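Local coordinates for protein SeqA (Vibrio cholerae, PDB 3SK7) that negatively regulates the initiation of DNA replication, probably by binding pairs of hemimethylated GATC sequences in the origin region and so blocking re-initiation, at residues F42-F48 and V98-M102; F27-L31 and K91-V95; Q68-P72 and V82-N86. All coordinates share one frame; numbering follows the deposited sequence. Where two conformers were deposited one is given.

Contact 1 (F42-F48 and V98-M102); sequences FSEATMF and VMVRM
The methyl of Ala-45 is the small knob of this helix-helix contact, set in a shallow hollow made by Val-98, Arg-101 and Met-102. Its CB lies 3.8 Å from Arg-101 CG and 4.0 Å from Met-102 CG. A residue this small lets the backbones come close, with Ala-45 CA 5.5 Å from Val-98 CA. One turn earlier, Phe-42 offers a larger bump. Met-102, bent at its last torsion (chi3 73°), brings SD to the edge of the Phe-42 ring in a Met-aromatic contact, while its CE reaches 4.1 Å from Phe-42 CB. The methyls Thr-46 CG2 and Val-98 CG2 meet at 4.0 Å and continue the apolar side.

Toward solvent the chemistry changes. Arg-101 bends at chi2 (69°) and grips Glu-44 side-on through two nearly straight bonds, NE to OE1 at 3.1 Å and NH1 to OE2 at 2.9 Å, with carboxylate and guanidinium planes only 17° apart. A long arginine suits this edge because its flat head also stacks on one face of Phe-48, a cation-pi contact with Arg-101 CZ 4.2 Å from the centroid of the Phe-48 ring. The contact thus joins most of the short helix 39-47 to the last turn of helix 88-101, with Phe-42 also packed on Leu-31 and Leu-34 of helix 23-37 and Thr-46 and Val-98 against Phe-56 of strand 56-57.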
loop_
_atom_site.group_PDB
_atom_site.type_symbol
_atom_site.label_atom_id
_atom_site.label_comp_id
_atom_site.label_asym_id
_atom_site.label_seq_id
_atom_site.Cartn_x
_atom_site.Cartn_y
_atom_site.Cartn_z
ATOM N N PHE A 42 -7.149 6.107 4.547
ATOM C CA PHE A 42 -6.737 4.982 3.701
ATOM C C PHE A 42 -7.929 4.410 2.945
ATOM O O PHE A 42 -7.844 4.154 1.727
ATOM C CB PHE A 42 -6.083 3.888 4.535
ATOM C CG PHE A 42 -5.602 2.720 3.732
ATOM C CD1 PHE A 42 -6.422 1.620 3.516
ATOM C CD2 PHE A 42 -4.319 2.706 3.208
ATOM C CE1 PHE A 42 -5.965 0.558 2.787
ATOM C CE2 PHE A 42 -3.861 1.618 2.495
ATOM C CZ PHE A 42 -4.674 0.556 2.288
ATOM N N SER A 43 -9.042 4.216 3.663
ATOM C CA SER A 43 -10.258 3.676 3.063
ATOM C C SER A 43 -10.724 4.566 1.915
ATOM O O SER A 43 -11.041 4.074 0.810
ATOM C CB SER A 43 -11.362 3.545 4.111
ATOM O OG SER A 43 -12.554 3.026 3.533
ATOM N N GLU A 44 -10.768 5.868 2.164
ATOM C CA GLU A 44 -11.228 6.785 1.125
ATOM C C GLU A 44 -10.303 6.707 -0.092
ATOM O O GLU A 44 -10.751 6.709 -1.247
ATOM C CB GLU A 44 -11.299 8.235 1.624
ATOM C CG GLU A 44 -12.036 9.171 0.649
ATOM C CD GLU A 44 -11.187 9.665 -0.520
ATOM O OE1 GLU A 44 -9.929 9.744 -0.417
ATOM O OE2 GLU A 44 -11.803 9.970 -1.571
ATOM N N ALA A 45 -8.998 6.672 0.168
ATOM C CA ALA A 45 -8.021 6.729 -0.902
ATOM C C ALA A 45 -7.994 5.494 -1.775
ATOM O O ALA A 45 -7.642 5.577 -2.949
ATOM C CB ALA A 45 -6.652 6.992 -0.323
ATOM N N THR A 46 -8.326 4.352 -1.189
ATOM C CA THR A 46 -8.270 3.086 -1.918
ATOM C C THR A 46 -9.580 2.722 -2.572
ATOM O O THR A 46 -9.583 2.064 -3.605
ATOM C CB THR A 46 -7.843 1.923 -0.992
ATOM O OG1 THR A 46 -8.698 1.862 0.157
ATOM C CG2 THR A 46 -6.386 2.083 -0.523
ATOM N N MET A 47 -10.690 3.140 -1.959
ATOM C CA MET A 47 -12.012 2.810 -2.495
ATOM C C MET A 47 -12.459 3.835 -3.526
ATOM O O MET A 47 -13.425 3.611 -4.224
ATOM C CB MET A 47 -13.037 2.676 -1.359
ATOM C CG MET A 47 -12.731 1.538 -0.341
ATOM S SD MET A 47 -12.769 -0.131 -1.011
ATOM C CE MET A 47 -11.093 -0.348 -1.443
ATOM N N PHE A 48 -11.713 4.923 -3.645
ATOM C CA PHE A 48 -12.012 6.006 -4.583
ATOM C C PHE A 48 -12.041 5.544 -6.041
ATOM O O PHE A 48 -11.163 4.802 -6.484
ATOM C CB PHE A 48 -10.966 7.111 -4.411
ATOM C CG PHE A 48 -11.071 8.203 -5.424
ATOM C CD1 PHE A 48 -12.189 9.019 -5.462
ATOM C CD2 PHE A 48 -10.051 8.419 -6.334
ATOM C CE1 PHE A 48 -12.296 10.032 -6.405
ATOM C CE2 PHE A 48 -10.142 9.431 -7.282
ATOM C CZ PHE A 48 -11.267 10.239 -7.318
ATOM N N VAL A 98 -2.041 6.433 -3.454
ATOM C CA VAL A 98 -2.687 6.360 -2.160
ATOM C C VAL A 98 -2.156 7.435 -1.193
ATOM O O VAL A 98 -2.934 8.139 -0.522
ATOM C CB VAL A 98 -2.499 4.965 -1.546
ATOM C CG1 VAL A 98 -2.916 4.932 -0.088
ATOM C CG2 VAL A 98 -3.289 3.911 -2.335
ATOM N N MET A 99 -0.835 7.551 -1.109
ATOM C CA MET A 99 -0.240 8.453 -0.146
ATOM C C MET A 99 -0.505 9.909 -0.510
ATOM O O MET A 99 -0.711 10.736 0.370
ATOM C CB MET A 99 1.264 8.206 -0.024
ATOM C CG MET A 99 1.604 6.928 0.708
ATOM S SD MET A 99 3.354 6.717 1.083
ATOM C CE MET A 99 3.530 7.922 2.360
ATOM N N VAL A 100 -0.504 10.229 -1.802
ATOM C CA VAL A 100 -0.846 11.582 -2.226
ATOM C C VAL A 100 -2.270 11.928 -1.811
ATOM O O VAL A 100 -2.528 13.039 -1.276
ATOM C CB VAL A 100 -0.700 11.737 -3.756
ATOM C CG1 VAL A 100 -1.379 12.992 -4.224
ATOM C CG2 VAL A 100 0.754 11.784 -4.142
ATOM N N ARG A 101 -3.200 11.006 -2.050
ATOM C CA ARG A 101 -4.584 11.245 -1.685
ATOM C C ARG A 101 -4.799 11.354 -0.171
ATOM O O ARG A 101 -5.657 12.124 0.292
ATOM C CB ARG A 101 -5.457 10.166 -2.262
ATOM C CG ARG A 101 -6.898 10.355 -2.010
ATOM C CD ARG A 101 -7.438 11.540 -2.782
ATOM N NE ARG A 101 -8.887 11.496 -2.760
ATOM C CZ ARG A 101 -9.664 12.098 -3.640
ATOM N NH1 ARG A 101 -10.965 11.960 -3.523
ATOM N NH2 ARG A 101 -9.136 12.828 -4.616
ATOM N N MET A 102 -4.004 10.608 0.588
ATOM C CA MET A 102 -4.075 10.691 2.039
ATOM C C MET A 102 -3.439 11.960 2.609
ATOM O O MET A 102 -3.528 12.210 3.805
ATOM C CB MET A 102 -3.388 9.468 2.677
ATOM C CG MET A 102 -4.117 8.139 2.508
ATOM S SD MET A 102 -3.251 6.745 3.248
ATOM C CE MET A 102 -3.494 7.032 4.993
#

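Contact 2 (F27-L31 and K91-V95); sequences FMLIL and KQQMV
The ring of Phe-27 lies against the side chains of Lys-91, Met-94 and Val-95 where two parallel helices, 23-37 and 88-101, run side by side in the core of the mainly helical SeqA C-terminal domain. The short segments are only 4° from parallel, and their axes stand 11.1 Å apart, a spacing bridged by the large phenylalanine.

Lys-91 comes first. Its aliphatic chain crosses one face of the Phe-27 ring, with CG almost over the centre, 3.8 Å from the ring centroid, in a CH-pi contact. Lysine serves here as a hydrocarbon rod with a polar end: the extended chain turns at chi4 (65°), and NZ is carried off to a hydrogen bond with OD1 of Asn-86, so the buried amine has a partner. The ammonium is too distant for more than a faint cation-pi attraction to the ring. Leu-31, one turn along from Phe-27, places CD1 over the opposite face, and the ring is therefore held between an aliphatic chain and a methyl.

Met-94 follows on the same side of its helix. Its flexible thioether bends so that CE meets the ring edge at Phe-27 CZ, 3.9 Å away, while SD approaches obliquely as a Met-aromatic contact. Val-82 of strand 81-82 packs on both Phe-27 and Met-94, joining the sheet to the helices.

Val-95 ends the segment with a branched side chain that meets Phe-27, Ile-30 and, more loosely, Leu-31. A chi1 of 166° points one methyl at each of the first two: CG2 rests 3.8 Å from Phe-27 CD1, and CG1 touches Ile-30 CG2 at 4.0 Å.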
loop_
_atom_site.group_PDB
_atom_site.type_symbol
_atom_site.label_atom_id
_atom_site.label_comp_id
_atom_site.label_asym_id
_atom_site.label_seq_id
_atom_site.Cartn_x
_atom_site.Cartn_y
_atom_site.Cartn_z
ATOM N N PHE A 27 5.735 -3.885 -0.097
ATOM C CA PHE A 27 4.502 -3.272 -0.615
ATOM C C PHE A 27 3.355 -3.507 0.363
ATOM O O PHE A 27 2.651 -2.581 0.771
ATOM C CB PHE A 27 4.219 -3.867 -1.988
ATOM C CG PHE A 27 2.921 -3.451 -2.629
ATOM C CD1 PHE A 27 2.723 -2.159 -3.062
ATOM C CD2 PHE A 27 1.936 -4.378 -2.861
ATOM C CE1 PHE A 27 1.564 -1.803 -3.728
ATOM C CE2 PHE A 27 0.781 -4.016 -3.520
ATOM C CZ PHE A 27 0.597 -2.729 -3.941
ATOM N N MET A 28 3.152 -4.765 0.727
ATOM C CA MET A 28 2.086 -5.107 1.649
ATOM C C MET A 28 2.208 -4.459 3.036
ATOM O O MET A 28 1.206 -3.977 3.593
ATOM C CB MET A 28 1.956 -6.624 1.784
ATOM C CG MET A 28 1.400 -7.326 0.553
ATOM S SD MET A 28 -0.211 -6.691 0.103
ATOM C CE MET A 28 -0.940 -8.024 -0.779
ATOM N N LEU A 29 3.432 -4.453 3.588
ATOM C CA LEU A 29 3.620 -3.864 4.899
ATOM C C LEU A 29 3.423 -2.345 4.855
ATOM O O LEU A 29 2.881 -1.757 5.777
ATOM C CB LEU A 29 4.989 -4.231 5.464
ATOM C CG LEU A 29 5.315 -3.728 6.865
ATOM C CD1 LEU A 29 4.224 -4.092 7.853
ATOM C CD2 LEU A 29 6.650 -4.284 7.320
ATOM N N ILE A 30 3.848 -1.719 3.777
ATOM C CA ILE A 30 3.580 -0.294 3.591
ATOM C C ILE A 30 2.068 -0.004 3.593
ATOM O O ILE A 30 1.591 0.901 4.311
ATOM C CB ILE A 30 4.207 0.207 2.289
ATOM C CG1 ILE A 30 5.714 0.388 2.453
ATOM C CG2 ILE A 30 3.599 1.544 1.843
ATOM C CD1 ILE A 30 6.487 0.441 1.142
ATOM N N LEU A 31 1.312 -0.781 2.814
ATOM C CA LEU A 31 -0.140 -0.611 2.794
ATOM C C LEU A 31 -0.777 -0.882 4.164
ATOM O O LEU A 31 -1.631 -0.117 4.622
ATOM C CB LEU A 31 -0.773 -1.482 1.733
ATOM C CG LEU A 31 -0.420 -1.129 0.285
ATOM C CD1 LEU A 31 -0.828 -2.260 -0.635
ATOM C CD2 LEU A 31 -1.073 0.157 -0.144
ATOM N N LYS A 91 3.703 -1.091 -8.473
ATOM C CA LYS A 91 3.486 -1.061 -7.022
ATOM C C LYS A 91 3.844 0.332 -6.455
ATOM O O LYS A 91 3.139 0.880 -5.581
ATOM C CB LYS A 91 4.321 -2.129 -6.325
ATOM C CG LYS A 91 3.778 -3.537 -6.492
ATOM C CD LYS A 91 4.712 -4.536 -5.827
ATOM C CE LYS A 91 4.221 -5.981 -5.983
ATOM N NZ LYS A 91 4.218 -6.466 -7.423
ATOM N N GLN A 92 4.949 0.897 -6.943
ATOM C CA GLN A 92 5.363 2.231 -6.507
ATOM C C GLN A 92 4.292 3.258 -6.854
ATOM O O GLN A 92 3.938 4.123 -6.035
ATOM C CB GLN A 92 6.711 2.591 -7.153
ATOM C CG GLN A 92 7.884 1.802 -6.604
ATOM C CD GLN A 92 9.145 1.983 -7.400
ATOM O OE1 GLN A 92 9.126 2.206 -8.610
ATOM N NE2 GLN A 92 10.256 1.836 -6.730
ATOM N N GLN A 93 3.774 3.180 -8.077
ATOM C CA GLN A 93 2.753 4.135 -8.499
ATOM C C GLN A 93 1.484 4.032 -7.683
ATOM O O GLN A 93 0.834 5.028 -7.391
ATOM C CB GLN A 93 2.408 3.910 -9.982
ATOM C CG GLN A 93 3.556 4.245 -10.911
ATOM C CD GLN A 93 3.231 3.999 -12.383
ATOM O OE1 GLN A 93 2.357 3.200 -12.707
ATOM N NE2 GLN A 93 3.926 4.701 -13.274
ATOM N N MET A 94 1.116 2.815 -7.330
ATOM C CA MET A 94 -0.084 2.590 -6.521
ATOM C C MET A 94 0.071 3.204 -5.129
ATOM O O MET A 94 -0.844 3.863 -4.609
ATOM C CB MET A 94 -0.358 1.099 -6.404
ATOM C CG MET A 94 -0.662 0.447 -7.751
ATOM S SD MET A 94 -0.589 -1.358 -7.767
ATOM C CE MET A 94 -1.935 -1.627 -6.647
ATOM N N VAL A 95 1.235 2.971 -4.523
ATOM C CA VAL A 95 1.489 3.524 -3.198
ATOM C C VAL A 95 1.541 5.065 -3.240
ATOM O O VAL A 95 1.021 5.741 -2.356
ATOM C CB VAL A 95 2.786 2.959 -2.601
ATOM C CG1 VAL A 95 3.235 3.776 -1.405
ATOM C CG2 VAL A 95 2.610 1.514 -2.197
#

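Contact 3 (Q68-P72 and V82-N86); sequences QTTKP and VITNN
Thr-84 reaches across to the backbone of Thr-70 and Lys-71 with both its amide and its hydroxyl. Its N donates to Thr-70 O at 3.1 Å, approaching nearly in line with the carbonyl, while OG1 donates to Lys-71 O at 2.7 Å in the carbonyl plane. The chi1 of 71° sets OG1 between the backbone N and carbonyl carbon, on the same side as the amide, which explains how one threonine can serve two successive carbonyls. Asn-85 N adds a weak bond to Thr-70 O.

Thr-70 takes a similar first torsion (56°), but its hydroxyl turns back to Gly-67 O and Leu-63 O at the end of helix 60-66. Threonine suits this place because, while the hydroxyl bonds the helix end, its carbon side packs on the wholly apolar Ile-83, whose CG2 lies 3.7 Å from Thr-70 CB. Lys-71 has a left-handed backbone, and its side chain bends at chi3, bringing CE beside Asn-85. Asn-85 holds its amide against the backbone of Thr-69 and Thr-70, and a water is hydrogen-bonded to Thr-69 OG1 nearby.

At the other end, Pro-72 CA makes a CA-H...O contact of 3.3 Å with Val-82 O, just before strand 73-74 pairs with strand 81-82. The antiparallel hairpin thus opens into irregular loops that stay linked by backbone bonds and one from a threonine hydroxyl, and the chain turns at Asn-85, the centre of an inverse gamma turn, on its way to helix 88-101.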
loop_
_atom_site.group_PDB
_atom_site.type_symbol
_atom_site.label_atom_id
_atom_site.label_comp_id
_atom_site.label_asym_id
_atom_site.label_seq_id
_atom_site.Cartn_x
_atom_site.Cartn_y
_atom_site.Cartn_z
ATOM N N GLN A 68 -9.523 -12.007 -14.171
ATOM C CA GLN A 68 -9.261 -13.318 -13.552
ATOM C C GLN A 68 -7.796 -13.545 -13.191
ATOM O O GLN A 68 -7.498 -14.391 -12.361
ATOM C CB GLN A 68 -9.763 -14.469 -14.431
ATOM C CG GLN A 68 -11.248 -14.436 -14.658
ATOM C CD GLN A 68 -12.066 -14.875 -13.451
ATOM O OE1 GLN A 68 -11.534 -15.197 -12.382
ATOM N NE2 GLN A 68 -13.383 -14.882 -13.623
ATOM N N THR A 69 -6.886 -12.774 -13.793
ATOM C CA THR A 69 -5.457 -12.937 -13.514
ATOM C C THR A 69 -4.855 -11.801 -12.696
ATOM O O THR A 69 -3.646 -11.617 -12.685
ATOM C CB THR A 69 -4.648 -13.091 -14.812
ATOM O OG1 THR A 69 -4.813 -11.934 -15.639
ATOM C CG2 THR A 69 -5.103 -14.345 -15.573
ATOM N N THR A 70 -5.698 -11.055 -12.007
ATOM C CA THR A 70 -5.216 -9.986 -11.140
ATOM C C THR A 70 -4.487 -10.447 -9.866
ATOM O O THR A 70 -3.844 -9.630 -9.215
ATOM C CB THR A 70 -6.353 -9.046 -10.729
ATOM O OG1 THR A 70 -7.401 -9.784 -10.097
ATOM C CG2 THR A 70 -6.909 -8.333 -11.926
ATOM N N LYS A 71 -4.581 -11.725 -9.509
ATOM C CA LYS A 71 -3.899 -12.265 -8.325
ATOM C C LYS A 71 -4.133 -11.420 -7.082
ATOM O O LYS A 71 -3.179 -10.939 -6.442
ATOM C CB LYS A 71 -2.401 -12.417 -8.593
ATOM C CG LYS A 71 -2.081 -13.341 -9.760
ATOM C CD LYS A 71 -0.576 -13.506 -9.996
ATOM C CE LYS A 71 0.116 -12.157 -10.215
ATOM N NZ LYS A 71 0.970 -12.097 -11.455
ATOM N N PRO A 72 -5.397 -11.198 -6.740
ATOM C CA PRO A 72 -5.681 -10.402 -5.553
ATOM C C PRO A 72 -5.108 -11.043 -4.286
ATOM O O PRO A 72 -5.151 -12.274 -4.125
ATOM C CB PRO A 72 -7.206 -10.371 -5.517
ATOM C CG PRO A 72 -7.642 -11.476 -6.355
ATOM C CD PRO A 72 -6.630 -11.654 -7.398
ATOM N N VAL A 82 -5.785 -6.188 -2.616
ATOM C CA VAL A 82 -5.118 -5.446 -3.681
ATOM C C VAL A 82 -4.672 -6.378 -4.789
ATOM O O VAL A 82 -4.355 -7.534 -4.534
ATOM C CB VAL A 82 -3.931 -4.638 -3.113
ATOM C CG1 VAL A 82 -2.832 -5.540 -2.558
ATOM C CG2 VAL A 82 -3.345 -3.708 -4.135
ATOM N N ILE A 83 -4.690 -5.900 -6.026
ATOM C CA ILE A 83 -4.180 -6.681 -7.134
ATOM C C ILE A 83 -2.640 -6.719 -7.108
ATOM O O ILE A 83 -1.976 -5.731 -6.769
ATOM C CB ILE A 83 -4.714 -6.207 -8.489
ATOM C CG1 ILE A 83 -4.130 -4.858 -8.881
ATOM C CG2 ILE A 83 -6.244 -6.146 -8.464
ATOM C CD1 ILE A 83 -4.514 -4.442 -10.283
ATOM N N THR A 84 -2.074 -7.882 -7.424
ATOM C CA THR A 84 -0.638 -8.067 -7.365
ATOM C C THR A 84 -0.038 -8.582 -8.649
ATOM O O THR A 84 1.143 -8.915 -8.660
ATOM C CB THR A 84 -0.192 -8.966 -6.213
ATOM O OG1 THR A 84 -0.559 -10.325 -6.473
ATOM C CG2 THR A 84 -0.792 -8.537 -4.910
ATOM N N ASN A 85 -0.815 -8.583 -9.730
ATOM C CA ASN A 85 -0.292 -8.965 -11.047
ATOM C C ASN A 85 0.471 -7.806 -11.660
ATOM O O ASN A 85 0.115 -7.295 -12.726
ATOM C CB ASN A 85 -1.427 -9.362 -12.005
ATOM C CG ASN A 85 -2.314 -8.167 -12.390
ATOM O OD1 ASN A 85 -2.424 -7.195 -11.645
ATOM N ND2 ASN A 85 -2.935 -8.238 -13.560
ATOM N N ASN A 86 1.521 -7.374 -10.989
ATOM C CA ASN A 86 2.194 -6.162 -11.425
ATOM C C ASN A 86 3.660 -6.161 -11.016
ATOM O O ASN A 86 4.068 -6.966 -10.191
ATOM C CB ASN A 86 1.492 -4.916 -10.874
ATOM C CG ASN A 86 1.059 -5.067 -9.425
ATOM O OD1 ASN A 86 1.828 -5.513 -8.571
ATOM N ND2 ASN A 86 -0.186 -4.712 -9.147
HETATM O O HOH W 1 -3.683 -9.523 -15.445
#

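How the contacts relate
Contact 2 is the buried one, near the centre of the chain, and its bonding is almost wholly apolar. Contacts 1 and 3 are only partly buried and more polar: contact 1 adds a salt bridge with a stacked arginine toward solvent, whereas contact 3 relies on backbone carbonyls. Contacts 1 and 2 share helix 88-101, which packs on 23-37 in its first half and on 39-47 near its end. Those two partner helices also touch each other, Phe-42 CE2 lying 3.5 Å from Leu-31 O. Contact 3 joins loops beside the small sheet and meets contact 2 through Asn-86 and Val-82, but lies about 7 Å from contact 1 at the nearest atoms.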